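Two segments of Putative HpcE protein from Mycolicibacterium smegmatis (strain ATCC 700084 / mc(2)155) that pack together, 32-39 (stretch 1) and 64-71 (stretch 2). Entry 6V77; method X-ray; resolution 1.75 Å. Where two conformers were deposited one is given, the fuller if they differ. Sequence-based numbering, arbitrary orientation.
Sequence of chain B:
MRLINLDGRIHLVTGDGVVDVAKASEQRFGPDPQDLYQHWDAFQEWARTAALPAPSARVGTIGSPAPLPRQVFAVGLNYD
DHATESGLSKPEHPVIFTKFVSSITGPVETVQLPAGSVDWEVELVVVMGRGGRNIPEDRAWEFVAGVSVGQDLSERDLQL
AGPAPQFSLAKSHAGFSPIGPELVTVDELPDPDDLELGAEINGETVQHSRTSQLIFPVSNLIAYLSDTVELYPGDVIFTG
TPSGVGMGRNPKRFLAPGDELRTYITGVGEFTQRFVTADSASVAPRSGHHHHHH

Stretch 1 (32-39) DPQDLYQH
Stretch 2, residues 64-71: SPAPLPRQ

A short helix, residues 33-38, packs against an irregular, proline-rich loop, residues 64-71, that has no regular helix or strand. The loop runs broadly with the helix, from Pro65 near Pro33 to Arg70 near Gln38. The contact buries 322 Å², both sides summed. Nearest across the stretches are the CA atoms of Pro33 and Ala66, 6.2 Å apart.

Asp32 is the N-cap. Its phi/psi of -67/127 is non-helical, and chi1 is t (166°). Asp32 OD1 accepts a weak capping bond from Gln34 N at 3.3 Å. Asp32 O accepts from Asp35 N at 3.0 Å. It makes no contact within 4.5 Å of the loop.

Pro33 follows at -55/-41, with a C-gamma exo ring. A proline suits the start of a helix, where its missing N-H costs no helical bond. Its CA-to-CB bond points toward the loop. Pro33 CB lies 3.4 Å from Pro65 O and 3.7 Å from Pro67 CD, so two proline rings meet in an apolar contact. Pro33 is buried.

Gln34 (-62/-24) is the most heavily covered residue, losing 80 Å² to the loop. Its CB points sideways, but chi1 m (-48°), chi2 m (-65°) and chi3 148° bring the amide to the loop. Gln34 OE1 accepts a hydrogen bond from Leu68 N at 2.8 Å, with an N-H...O angle of 159°. Gln34 OE1 also lies 3.1 Å from Pro67 N, which has no hydrogen to share, and 3.2 Å from Ala66 C. The side chain thus satisfies a free backbone N-H of the loop. Its NE2 is bonded elsewhere in the structure.

Asp35 (-65/-34, chi1 t) and Leu36 (-65/-46, chi1 -98°, chi2 p) are out of reach of the loop. Leu36 N donates to Pro33 O at 2.9 Å.

Tyr37 (-64/-37) lies one helical turn after Pro33, and its CB again points toward the loop. Chi1 is m (-54°) and chi2 is -51°. Tyr37 OH donates to Pro65 O at 2.7 Å, and this oxygen sits at the ring edge, near its plane. Tyr37 CE2 lies 4.2 Å from Ala66 CB, an oblique apolar contact. The buried ring fills space while its hydroxyl satisfies a buried carbonyl.

The CA-to-CB bond of Gln38 (-66/-27) also points toward the loop, at the exposed margin. Chi1 is t (-174°), chi2 p (65°) and chi3 35°. Gln38 OE1 stays 4.1 Å from Arg70 NH1, and a water bridges them, donating to Gln38 OE1 at 2.6 Å and accepting from Arg70 NH1 at 2.9 Å. Arg70 reaches there with chi1 m, chi2 t, chi3 p and chi4 171°. His39 leaves the helix at -121/45 and makes no contact.

Along the loop, phi/psi run -61/140 at Ser64, -65/-18 at Pro65, -130/85 at Ala66, -82/-19 at Pro67, -139/62 at Leu68, -66/143 at Pro69, -65/-38 at Arg70 and -135/139 at Gln71. Ala66 N donates to Ser64 OG at 3.0 Å. Leu68 (chi1 t, chi2 p) sends its side-chain end away from the helix.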

# COMPACT_ATOMS: atom_id res chain seq x y z
N ASP B 32 13.74 14.37 4.99
CA ASP B 32 12.95 13.17 4.74
C ASP B 32 13.46 12.46 3.49
O ASP B 32 13.58 13.09 2.43
CB ASP B 32 11.47 13.53 4.58
CG ASP B 32 10.63 12.40 3.99
OD1 ASP B 32 10.82 11.21 4.37
OD2 ASP B 32 9.74 12.70 3.17
N PRO B 33 13.79 11.16 3.56
CA PRO B 33 14.28 10.47 2.35
C PRO B 33 13.33 10.59 1.17
O PRO B 33 13.80 10.81 0.05
CB PRO B 33 14.43 9.02 2.82
CG PRO B 33 14.69 9.13 4.29
CD PRO B 33 13.79 10.27 4.74
N GLN B 34 12.02 10.48 1.37
CA GLN B 34 11.14 10.53 0.21
C GLN B 34 11.23 11.86 -0.54
O GLN B 34 10.96 11.89 -1.74
CB GLN B 34 9.67 10.25 0.58
CG GLN B 34 9.41 9.02 1.50
CD GLN B 34 9.73 7.63 0.90
OE1 GLN B 34 10.12 6.74 1.64
NE2 GLN B 34 9.52 7.42 -0.40
N ASP B 35 11.65 12.95 0.13
CA ASP B 35 11.80 14.23 -0.56
C ASP B 35 12.90 14.15 -1.61
O ASP B 35 12.83 14.83 -2.64
CB ASP B 35 12.13 15.36 0.42
CG ASP B 35 12.45 16.69 -0.29
OD1 ASP B 35 11.51 17.30 -0.83
OD2 ASP B 35 13.62 17.13 -0.32
N LEU B 36 13.94 13.37 -1.34
CA LEU B 36 14.99 13.21 -2.32
C LEU B 36 14.47 12.50 -3.56
O LEU B 36 14.73 12.93 -4.69
CB LEU B 36 16.17 12.43 -1.74
CG LEU B 36 17.32 13.28 -1.26
CD1 LEU B 36 16.84 14.33 -0.29
CD2 LEU B 36 18.35 12.38 -0.62
N TYR B 37 13.71 11.41 -3.37
CA TYR B 37 13.23 10.66 -4.52
C TYR B 37 12.28 11.52 -5.35
O TYR B 37 12.31 11.46 -6.58
CB TYR B 37 12.57 9.35 -4.08
CG TYR B 37 13.52 8.56 -3.20
CD1 TYR B 37 14.83 8.31 -3.62
CD2 TYR B 37 13.14 8.12 -1.94
CE1 TYR B 37 15.73 7.63 -2.82
CE2 TYR B 37 14.03 7.43 -1.12
CZ TYR B 37 15.32 7.19 -1.57
OH TYR B 37 16.22 6.53 -0.78
N GLN B 38 11.46 12.34 -4.68
CA GLN B 38 10.53 13.18 -5.42
C GLN B 38 11.28 14.22 -6.26
O GLN B 38 10.77 14.65 -7.30
CB GLN B 38 9.56 13.86 -4.45
CG GLN B 38 8.47 14.64 -5.12
CD GLN B 38 7.52 13.77 -5.93
OE1 GLN B 38 7.24 12.64 -5.56
NE2 GLN B 38 7.05 14.30 -7.05
N HIS B 39 12.47 14.61 -5.83
CA HIS B 39 13.28 15.59 -6.56
C HIS B 39 14.63 14.98 -6.94
O HIS B 39 15.67 15.63 -6.83
CB HIS B 39 13.47 16.86 -5.73
CG HIS B 39 12.18 17.48 -5.28
ND1 HIS B 39 11.38 18.24 -6.12
CD2 HIS B 39 11.56 17.46 -4.08
CE1 HIS B 39 10.32 18.65 -5.45
NE2 HIS B 39 10.40 18.19 -4.21
N SER B 64 14.95 2.53 7.09
CA SER B 64 14.83 2.17 5.69
C SER B 64 15.26 3.36 4.83
O SER B 64 14.91 4.51 5.16
CB SER B 64 13.40 1.78 5.32
OG SER B 64 13.27 1.76 3.91
N PRO B 65 15.99 3.14 3.74
CA PRO B 65 16.29 4.25 2.83
C PRO B 65 15.04 4.81 2.16
O PRO B 65 15.09 5.94 1.65
CB PRO B 65 17.27 3.65 1.82
CG PRO B 65 17.05 2.16 1.91
CD PRO B 65 16.59 1.86 3.31
N ALA B 66 13.93 4.07 2.15
CA ALA B 66 12.63 4.54 1.67
C ALA B 66 11.64 4.18 2.76
O ALA B 66 11.01 3.11 2.72
CB ALA B 66 12.26 3.93 0.33
N PRO B 67 11.49 5.03 3.78
CA PRO B 67 10.69 4.63 4.95
C PRO B 67 9.18 4.83 4.76
O PRO B 67 8.40 4.21 5.50
CB PRO B 67 11.22 5.54 6.06
CG PRO B 67 11.68 6.78 5.33
CD PRO B 67 12.21 6.30 4.00
N LEU B 68 8.74 5.65 3.80
CA LEU B 68 7.30 5.89 3.62
C LEU B 68 6.93 5.91 2.13
O LEU B 68 6.42 6.91 1.61
CB LEU B 68 6.88 7.19 4.31
CG LEU B 68 5.36 7.41 4.42
CD1 LEU B 68 4.60 6.24 5.06
CD2 LEU B 68 5.03 8.71 5.15
N PRO B 69 7.13 4.80 1.43
CA PRO B 69 6.75 4.75 0.02
C PRO B 69 5.24 4.87 -0.14
O PRO B 69 4.47 4.35 0.67
CB PRO B 69 7.27 3.38 -0.46
CG PRO B 69 7.35 2.55 0.82
CD PRO B 69 7.70 3.52 1.91
N ARG B 70 4.82 5.58 -1.19
CA ARG B 70 3.39 5.67 -1.48
C ARG B 70 2.81 4.31 -1.85
O ARG B 70 1.67 4.00 -1.50
CB ARG B 70 3.17 6.69 -2.58
CG ARG B 70 3.46 8.09 -2.07
CD ARG B 70 3.70 9.08 -3.20
NE ARG B 70 2.46 9.58 -3.74
CZ ARG B 70 2.38 10.59 -4.61
NH1 ARG B 70 3.49 11.20 -5.02
NH2 ARG B 70 1.20 10.99 -5.06
N GLN B 71 3.57 3.50 -2.60
CA GLN B 71 3.14 2.19 -3.04
C GLN B 71 4.29 1.23 -2.81
O GLN B 71 5.44 1.59 -3.06
CB GLN B 71 2.75 2.18 -4.52
CG GLN B 71 1.59 3.12 -4.82
CD GLN B 71 1.29 3.26 -6.31
OE1 GLN B 71 0.12 3.18 -6.72
NE2 GLN B 71 2.33 3.49 -7.12
O HOH W 1 6.24 10.39 -4.77